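Local coordinates for aminopeptidase N family protein (Idiomarina loihiensis L2TR, PDB 4FGM) that binds a zinc ion in an M61-family peptidase fold and probably acts as an aminopeptidase, removing residues from the N-termini of peptides, at residues A[183-188]-A[218-223]; A[223-228]-A[241-246]. One frame throughout, in Å; residues are numbered along the deposited sequence.

Contact 1 (A[183-188]-A[218-223])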
# COMPACT_ATOMS: atom_id res chain seq x y z
N ILE A 183 -22.97 -3.34 11.05
CA ILE A 183 -22.70 -2.68 9.78
C ILE A 183 -22.50 -3.72 8.67
O ILE A 183 -21.86 -4.75 8.88
CB ILE A 183 -21.46 -1.76 9.89
CG1 ILE A 183 -21.72 -0.67 10.93
CG2 ILE A 183 -21.14 -1.13 8.53
CD1 ILE A 183 -20.65 0.41 11.01
N LYS A 184 -23.08 -3.46 7.50
CA LYS A 184 -22.95 -4.39 6.38
C LYS A 184 -21.59 -4.28 5.69
O LYS A 184 -21.12 -3.18 5.40
CB LYS A 184 -24.05 -4.17 5.34
CG LYS A 184 -25.44 -4.52 5.81
CD LYS A 184 -26.39 -4.69 4.64
CE LYS A 184 -27.82 -4.86 5.12
NZ LYS A 184 -27.90 -5.88 6.20
N HIS A 185 -20.98 -5.43 5.44
CA HIS A 185 -19.68 -5.51 4.78
C HIS A 185 -19.78 -6.49 3.61
O HIS A 185 -20.65 -7.37 3.59
CB HIS A 185 -18.60 -6.00 5.74
CG HIS A 185 -18.18 -4.99 6.76
ND1 HIS A 185 -18.99 -4.58 7.79
CD2 HIS A 185 -17.02 -4.30 6.90
CE1 HIS A 185 -18.35 -3.68 8.53
NE2 HIS A 185 -17.15 -3.50 8.01
N SER A 186 -18.89 -6.34 2.65
CA SER A 186 -18.86 -7.21 1.48
C SER A 186 -17.44 -7.55 1.05
O SER A 186 -16.54 -6.71 1.08
CB SER A 186 -19.56 -6.55 0.29
OG SER A 186 -20.95 -6.38 0.52
N LEU A 187 -17.26 -8.81 0.67
CA LEU A 187 -15.98 -9.26 0.15
C LEU A 187 -16.34 -9.56 -1.29
O LEU A 187 -17.23 -10.37 -1.55
CB LEU A 187 -15.49 -10.53 0.83
CG LEU A 187 -14.26 -11.12 0.12
CD1 LEU A 187 -13.11 -10.12 0.13
CD2 LEU A 187 -13.85 -12.42 0.77
N VAL A 188 -15.68 -8.88 -2.23
CA VAL A 188 -15.96 -9.09 -3.65
C VAL A 188 -14.72 -9.57 -4.37
O VAL A 188 -13.64 -8.99 -4.23
CB VAL A 188 -16.44 -7.78 -4.30
CG1 VAL A 188 -16.80 -8.03 -5.77
CG2 VAL A 188 -17.63 -7.23 -3.54
N ALA A 218 -17.57 4.02 13.55
CA ALA A 218 -17.18 3.79 12.16
C ALA A 218 -17.56 5.01 11.32
O ALA A 218 -18.67 5.53 11.45
CB ALA A 218 -17.87 2.55 11.62
N PRO A 219 -16.65 5.49 10.47
CA PRO A 219 -16.94 6.66 9.63
C PRO A 219 -17.75 6.37 8.37
O PRO A 219 -18.04 7.27 7.59
CB PRO A 219 -15.55 7.20 9.31
CG PRO A 219 -14.75 5.94 9.17
CD PRO A 219 -15.23 5.11 10.36
N PHE A 220 -18.12 5.11 8.18
CA PHE A 220 -18.89 4.70 7.00
C PHE A 220 -20.16 3.96 7.43
O PHE A 220 -20.28 3.55 8.59
CB PHE A 220 -18.04 3.80 6.10
CG PHE A 220 -17.26 2.75 6.86
CD1 PHE A 220 -15.90 2.92 7.11
CD2 PHE A 220 -17.89 1.61 7.34
CE1 PHE A 220 -15.18 1.97 7.84
CE2 PHE A 220 -17.18 0.65 8.08
CZ PHE A 220 -15.82 0.83 8.32
N GLN A 221 -21.10 3.78 6.51
CA GLN A 221 -22.33 3.06 6.84
C GLN A 221 -22.33 1.64 6.29
O GLN A 221 -23.18 0.83 6.65
CB GLN A 221 -23.55 3.82 6.32
CG GLN A 221 -23.80 5.11 7.05
CD GLN A 221 -24.99 5.86 6.50
OE1 GLN A 221 -26.12 5.71 6.98
NE2 GLN A 221 -24.75 6.66 5.46
N SER A 222 -21.37 1.35 5.43
CA SER A 222 -21.21 0.02 4.84
C SER A 222 -19.80 0.00 4.26
O SER A 222 -19.22 1.06 4.02
CB SER A 222 -22.24 -0.21 3.74
OG SER A 222 -21.95 0.59 2.61
N TYR A 223 -19.25 -1.18 4.05
CA TYR A 223 -17.89 -1.25 3.51
C TYR A 223 -17.70 -2.44 2.57
O TYR A 223 -18.22 -3.53 2.81
CB TYR A 223 -16.90 -1.30 4.67
CG TYR A 223 -15.46 -1.14 4.26
CD1 TYR A 223 -14.72 -2.21 3.78
CD2 TYR A 223 -14.83 0.11 4.36
CE1 TYR A 223 -13.39 -2.06 3.41
CE2 TYR A 223 -13.50 0.27 3.98
CZ TYR A 223 -12.78 -0.82 3.52
OH TYR A 223 -11.45 -0.68 3.20
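His185 and Tyr223 face each other on neighbouring parallel strands, their CA atoms 4.8 Å apart, and here the contact is tight. Tyr223 N donates to Lys184 O at 3.1 Å. Tyr223 O in turn receives Ser186 N at 2.9 Å, with a bent N-H...O angle of 137°, and also a CA-H...O contact from His185 CA. The imidazole packs CD2 against Tyr223 CB at 3.7 Å. Its rotation is fixed from both nitrogens: ND1 donates to Ile183 O at 3.1 Å, with the acceptor in the ring plane but the donor above the carbonyl plane, and NE2 is hydrogen-bonded to Tyr275 OH. Phe220 crosses the imidazole at about a right angle, its CE2 4.2 Å from His185 NE2; Tyr223 CD2 lies over the centre of one Phe220 face, and Ala218 CB lies above the other face, displaced toward the rim.

Toward the start of both segments the pairing gives way to side-chain packing. Ile183, with CG2 anti to the backbone N, sets that methyl 3.4 Å from Gln221 O, while CD1 reaches Ala218 CB at 3.6 Å. Lys184 and Gln221, on the solvent side, are exposed; the lysine chain runs off from the partner strand and the Gln221 side chain starts out away from strand 183-190.

The contact joins the first and last strands of a beta-alpha-beta unit whose intervening helix, 197-215, touches His185 through Cys208. Strand 174-180 flanks 183-190 on its other edge, bringing Phe178 against the imidazole.

Contact 2 (A[223-228]-A[241-246])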
# COMPACT_ATOMS: atom_id res chain seq x y z
N TYR A 223 -19.25 -1.18 4.05
CA TYR A 223 -17.89 -1.25 3.51
C TYR A 223 -17.70 -2.44 2.57
O TYR A 223 -18.22 -3.53 2.81
CB TYR A 223 -16.90 -1.30 4.67
CG TYR A 223 -15.46 -1.14 4.26
CD1 TYR A 223 -14.72 -2.21 3.78
CD2 TYR A 223 -14.83 0.11 4.36
CE1 TYR A 223 -13.39 -2.06 3.41
CE2 TYR A 223 -13.50 0.27 3.98
CZ TYR A 223 -12.78 -0.82 3.52
OH TYR A 223 -11.45 -0.68 3.20
N THR A 224 -16.94 -2.21 1.50
CA THR A 224 -16.70 -3.25 0.50
C THR A 224 -15.24 -3.48 0.18
O THR A 224 -14.50 -2.53 -0.11
CB THR A 224 -17.39 -2.92 -0.83
OG1 THR A 224 -18.65 -2.29 -0.59
CG2 THR A 224 -17.59 -4.21 -1.64
N PHE A 225 -14.83 -4.74 0.21
CA PHE A 225 -13.45 -5.10 -0.12
C PHE A 225 -13.45 -5.57 -1.58
O PHE A 225 -13.80 -6.71 -1.86
CB PHE A 225 -12.95 -6.24 0.77
CG PHE A 225 -12.73 -5.84 2.20
CD1 PHE A 225 -13.74 -5.94 3.15
CD2 PHE A 225 -11.49 -5.36 2.61
CE1 PHE A 225 -13.52 -5.59 4.49
CE2 PHE A 225 -11.26 -5.01 3.94
CZ PHE A 225 -12.28 -5.12 4.88
N LEU A 226 -13.09 -4.66 -2.50
CA LEU A 226 -13.07 -4.98 -3.92
C LEU A 226 -11.75 -5.68 -4.23
O LEU A 226 -10.68 -5.08 -4.14
CB LEU A 226 -13.20 -3.71 -4.76
CG LEU A 226 -14.42 -2.84 -4.40
CD1 LEU A 226 -14.45 -1.61 -5.31
CD2 LEU A 226 -15.71 -3.66 -4.55
N THR A 227 -11.83 -6.95 -4.60
CA THR A 227 -10.63 -7.74 -4.83
C THR A 227 -10.42 -8.36 -6.19
O THR A 227 -11.25 -9.13 -6.67
CB THR A 227 -10.56 -8.89 -3.79
OG1 THR A 227 -10.73 -8.35 -2.48
CG2 THR A 227 -9.22 -9.60 -3.87
N MSE A 228 -9.30 -8.01 -6.81
CA MSE A 228 -8.92 -8.59 -8.09
C MSE A 228 -7.92 -9.70 -7.74
O MSE A 228 -6.93 -9.48 -7.02
CB MSE A 228 -8.26 -7.55 -8.99
CG MSE A 228 -9.26 -6.65 -9.69
SE MSE A 228 -8.40 -5.25 -10.69
CE MSE A 228 -7.84 -4.16 -9.19
N ASN A 241 -15.23 4.19 2.09
CA ASN A 241 -16.11 3.09 2.48
C ASN A 241 -15.86 1.83 1.66
O ASN A 241 -16.73 0.95 1.54
CB ASN A 241 -17.58 3.54 2.39
CG ASN A 241 -18.08 3.66 0.96
OD1 ASN A 241 -17.30 3.84 0.02
ND2 ASN A 241 -19.41 3.58 0.79
N SER A 242 -14.65 1.74 1.11
CA SER A 242 -14.25 0.59 0.31
C SER A 242 -12.74 0.60 0.10
O SER A 242 -12.04 1.55 0.49
CB SER A 242 -14.92 0.64 -1.07
OG SER A 242 -14.36 1.68 -1.85
N THR A 243 -12.24 -0.46 -0.52
CA THR A 243 -10.83 -0.55 -0.84
C THR A 243 -10.69 -1.42 -2.07
O THR A 243 -11.50 -2.31 -2.31
CB THR A 243 -10.00 -1.15 0.34
OG1 THR A 243 -8.61 -1.16 -0.02
CG2 THR A 243 -10.45 -2.57 0.66
N ALA A 244 -9.68 -1.12 -2.88
CA ALA A 244 -9.41 -1.90 -4.08
C ALA A 244 -8.12 -2.68 -3.81
O ALA A 244 -7.07 -2.11 -3.52
CB ALA A 244 -9.23 -0.97 -5.29
N LEU A 245 -8.22 -4.00 -3.91
CA LEU A 245 -7.09 -4.88 -3.65
C LEU A 245 -6.72 -5.74 -4.85
O LEU A 245 -7.58 -6.15 -5.62
CB LEU A 245 -7.40 -5.82 -2.49
CG LEU A 245 -8.03 -5.26 -1.22
CD1 LEU A 245 -8.52 -6.44 -0.36
CD2 LEU A 245 -7.00 -4.40 -0.47
N LEU A 246 -5.43 -6.01 -4.98
CA LEU A 246 -4.93 -6.90 -6.02
C LEU A 246 -4.14 -7.93 -5.23
O LEU A 246 -3.17 -7.58 -4.57
CB LEU A 246 -4.01 -6.17 -6.99
CG LEU A 246 -3.38 -7.11 -8.03
CD1 LEU A 246 -4.47 -7.73 -8.90
CD2 LEU A 246 -2.38 -6.34 -8.87
O HOH W 1 -19.56 0.12 0.90
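Tyr223 lays its phenol ring against the backbone of Asn241 and Ser242: Ser242 CA sits over one face, 3.9 Å from the ring centroid and 18° off the normal, a CH-pi contact. CG is anti to the backbone N, which starts the ring on this course. Its OH comes within 3.2 Å of Thr243 CB. Thr243 CG2, between the backbone N and the carbonyl carbon, also meets this hydroxyl and packs on Phe225 CD2 at 3.6 Å. The two aromatics of strand 222-230 meet edge-to-face, with Tyr223 CE1 above the centre of the Phe225 ring. Further along this side, Leu245 CD1 lies at the Phe225 edge and touches Thr227 OG1 at 3.6 Å. The other side carries Leu226 CB against Thr243 O and, beyond it, Met228 CB (selenomethionine) against Leu246 CD1 at 3.8 Å.

Five backbone hydrogen bonds of parallel-sheet type hold these side chains in register, with the strand axes 22° from parallel. The first three are similarly bent and the last two straighter, that of Met228 N to Leu245 O nearly linear at 178°. At the opening end one water donates to Asn241 O and is also hydrogen-bonded to Thr224 OG1.

Outside the pair, Asn241 ND2 is held by Gly141 O and Thr243 OG1 by Leu237 O. Helix 262-277 covers the Phe225, Thr243 and Leu245 side, where Thr243 and Leu245 touch Glu274. This glutamate lines the maleic acid pocket between the zinc ligands His273 and His277. Thr243 turns CB to the Tyr223 hydroxyl and its methyl to both aromatics, while its own hydroxyl is spent on Leu237, another pocket residue. It thus joins the aromatic packing to the pocket wall, consistent with a mixed apolar and polar second shell next to the zinc site.

Contacts 1 and 2 lie on opposite edges of strand 222-230 in one five-stranded mixed sheet, their centres 10 Å apart. They share Tyr223 and come in series along the chain: helix 197-215 lies between the two segments of contact 1, and strand 235-238 between those of contact 2. The backbone also joins them, through probable hydrogen bonds from Phe225 N to Ser186 O and from Thr227 N to Val188 O, both 2.8 Å. Three parallel strands therefore run side by side next to the zinc-binding helix 262-277. Contact 2 lies nearer the centre of the chain, while contact 1 carries the sheet outward toward strand 174-180.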